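Local coordinates for putative carboxynorspermidine decarboxylase protein (Sinorhizobium meliloti, PDB 3MT1) that probably decarboxylates carboxynorspermidine and carboxyspermidine with pyridoxal 5'-phosphate as cofactor, in polyamine biosynthesis, and works as a homodimer, at the interface of chains A and B. Numbering follows the deposited sequence. Chains: chain A/B, Putative carboxynorspermidine decarboxylase protein.

The interface of chains A and B. Residues chain A 361-363, 365; chain B 42, 329, 340, 353, 355.
The C-terminal helix of chain A, residues 357-364, ends against chain B in the homodimer, and three successive backbone carbonyls, those of A:Glu361, A:Gln362 and A:Ser363, accept in turn from the side chains of B:Trp42, B:Arg353 and B:Lys329. The indole N-H of B:Trp42 points almost straight at the first: NE1 to A:Glu361 O is 2.9 Å, 174° at the hydrogen, with the oxygen in the ring plane at its edge. Both faces of that indole are also in use. A:Ser365 CB lies over one, 3.4 Å from B:Trp42 CE2, while the side chain of A:Glu361 crosses the other at about a right angle, its CG 3.8 Å from CE2. B:Trp42 reaches between them with CG wedged between its own backbone N and carbonyl carbon (chi1 53°).

B:Arg353, at the end of strand 349-353, grips the second carbonyl side-on with two nitrogens. NE, in the carbonyl plane, and NH2, above it, each stand 2.8 Å from A:Gln362 O, and both bonds are bent at the hydrogen. The chain folds at chi2 (71°), which brings the guanidinium back towards the helix and sets one guanidinium face over B:Phe355 CD2, while the aliphatic CG of the arginine rests on a face of that phenyl ring. CB and CD of B:Arg353 pass the terminal carboxylate of A:Ser365, whose O lies in plane at the guanidinium edge, and the two charges would probably attract. With a leucine here, A:Gln362 O would probably lose both donors and the chain terminus a neighbouring positive charge, leaving this end of the helix less firmly held.

The third carbonyl belongs to A:Ser363. It accepts a hydrogen bond from the side-chain amino group of B:Lys329, whose chain turns at its last torsion to present the nitrogen, and the para carbon of B:Phe355 also reaches this oxygen, CZ to A:Ser363 O being 3.4 Å. The lysine bond is short, with NZ 2.6 Å from A:Ser363 O and tilted slightly from the carbonyl plane.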
loop_
_atom_site.group_PDB
_atom_site.type_symbol
_atom_site.label_atom_id
_atom_site.label_comp_id
_atom_site.label_asym_id
_atom_site.label_seq_id
_atom_site.Cartn_x
_atom_site.Cartn_y
_atom_site.Cartn_z
ATOM N N GLU A 361 -8.591 1.868 13.577
ATOM C CA GLU A 361 -10.035 1.642 13.537
ATOM C C GLU A 361 -10.761 2.631 12.598
ATOM O O GLU A 361 -11.633 2.243 11.819
ATOM C CB GLU A 361 -10.614 1.659 14.959
ATOM C CG GLU A 361 -12.044 1.139 15.068
ATOM C CD GLU A 361 -12.613 1.250 16.479
ATOM O OE1 GLU A 361 -12.561 2.341 17.070
ATOM O OE2 GLU A 361 -13.123 0.247 17.008
ATOM N N GLN A 362 -10.340 3.890 12.614
ATOM C CA GLN A 362 -10.966 4.924 11.794
ATOM C C GLN A 362 -10.621 4.839 10.309
ATOM O O GLN A 362 -11.160 5.573 9.464
ATOM C CB GLN A 362 -10.619 6.311 12.354
ATOM C CG GLN A 362 -11.192 6.532 13.764
ATOM C CD GLN A 362 -10.731 7.823 14.423
ATOM O OE1 GLN A 362 -10.378 8.795 13.754
ATOM N NE2 GLN A 362 -10.766 7.846 15.748
ATOM N N SER A 363 -9.710 3.962 9.960
ATOM C CA SER A 363 -9.326 3.872 8.557
ATOM C C SER A 363 -10.261 2.882 7.928
ATOM O O SER A 363 -10.340 2.789 6.721
ATOM C CB SER A 363 -7.893 3.344 8.430
ATOM O OG SER A 363 -7.914 1.921 8.547
ATOM N N SER A 365 -13.695 2.226 9.111
ATOM C CA SER A 365 -15.081 2.674 9.051
ATOM C C SER A 365 -15.294 4.028 9.742
ATOM O O SER A 365 -14.322 4.563 10.330
ATOM C CB SER A 365 -16.048 1.620 9.586
ATOM O OG SER A 365 -16.481 0.750 8.535
ATOM O OXT SER A 365 -16.424 4.588 9.697
ATOM N N TRP B 42 -15.594 -2.726 9.630
ATOM C CA TRP B 42 -16.394 -3.088 10.781
ATOM C C TRP B 42 -17.852 -2.595 10.784
ATOM O O TRP B 42 -18.695 -3.231 11.403
ATOM C CB TRP B 42 -15.688 -2.747 12.094
ATOM C CG TRP B 42 -15.197 -1.336 12.247
ATOM C CD1 TRP B 42 -13.960 -0.845 11.895
ATOM C CD2 TRP B 42 -15.902 -0.258 12.826
ATOM N NE1 TRP B 42 -13.876 0.466 12.185
ATOM C CE2 TRP B 42 -15.047 0.861 12.785
ATOM C CE3 TRP B 42 -17.168 -0.127 13.399
ATOM C CZ2 TRP B 42 -15.433 2.121 13.269
ATOM C CZ3 TRP B 42 -17.550 1.121 13.904
ATOM C CH2 TRP B 42 -16.692 2.232 13.818
ATOM N N LYS B 329 -5.362 0.144 1.759
ATOM C CA LYS B 329 -5.392 1.388 1.032
ATOM C C LYS B 329 -4.454 2.418 1.633
ATOM O O LYS B 329 -4.212 2.440 2.843
ATOM C CB LYS B 329 -6.813 1.917 0.982
ATOM C CG LYS B 329 -7.449 2.242 2.334
ATOM C CD LYS B 329 -8.913 2.702 2.125
ATOM C CE LYS B 329 -9.751 2.477 3.402
ATOM N NZ LYS B 329 -9.037 3.119 4.548
ATOM N N ILE B 340 -16.208 4.904 1.908
ATOM C CA ILE B 340 -16.717 3.576 2.142
ATOM C C ILE B 340 -18.230 3.724 2.175
ATOM O O ILE B 340 -18.758 4.545 2.929
ATOM C CB ILE B 340 -16.167 2.976 3.471
ATOM C CG1 ILE B 340 -14.649 2.773 3.391
ATOM C CG2 ILE B 340 -16.889 1.674 3.843
ATOM C CD1 ILE B 340 -14.003 2.167 4.736
ATOM N N ARG B 353 -18.078 6.283 5.703
ATOM C CA ARG B 353 -16.851 6.981 6.064
ATOM C C ARG B 353 -16.291 7.686 4.856
ATOM O O ARG B 353 -16.106 7.087 3.800
ATOM C CB ARG B 353 -15.804 5.993 6.582
ATOM C CG ARG B 353 -14.392 6.564 6.875
ATOM C CD ARG B 353 -14.326 7.468 8.109
ATOM N NE ARG B 353 -12.985 7.492 8.686
ATOM C CZ ARG B 353 -12.078 8.460 8.511
ATOM N NH1 ARG B 353 -12.345 9.529 7.747
ATOM N NH2 ARG B 353 -10.881 8.352 9.100
ATOM N N PHE B 355 -13.088 10.124 3.587
ATOM C CA PHE B 355 -11.734 10.504 3.930
ATOM C C PHE B 355 -11.457 11.899 3.417
ATOM O O PHE B 355 -11.751 12.222 2.269
ATOM C CB PHE B 355 -10.708 9.487 3.443
ATOM C CG PHE B 355 -10.962 8.065 3.948
ATOM C CD1 PHE B 355 -11.577 7.115 3.134
ATOM C CD2 PHE B 355 -10.606 7.693 5.249
ATOM C CE1 PHE B 355 -11.823 5.824 3.603
ATOM C CE2 PHE B 355 -10.845 6.431 5.724
ATOM C CZ PHE B 355 -11.444 5.480 4.913
#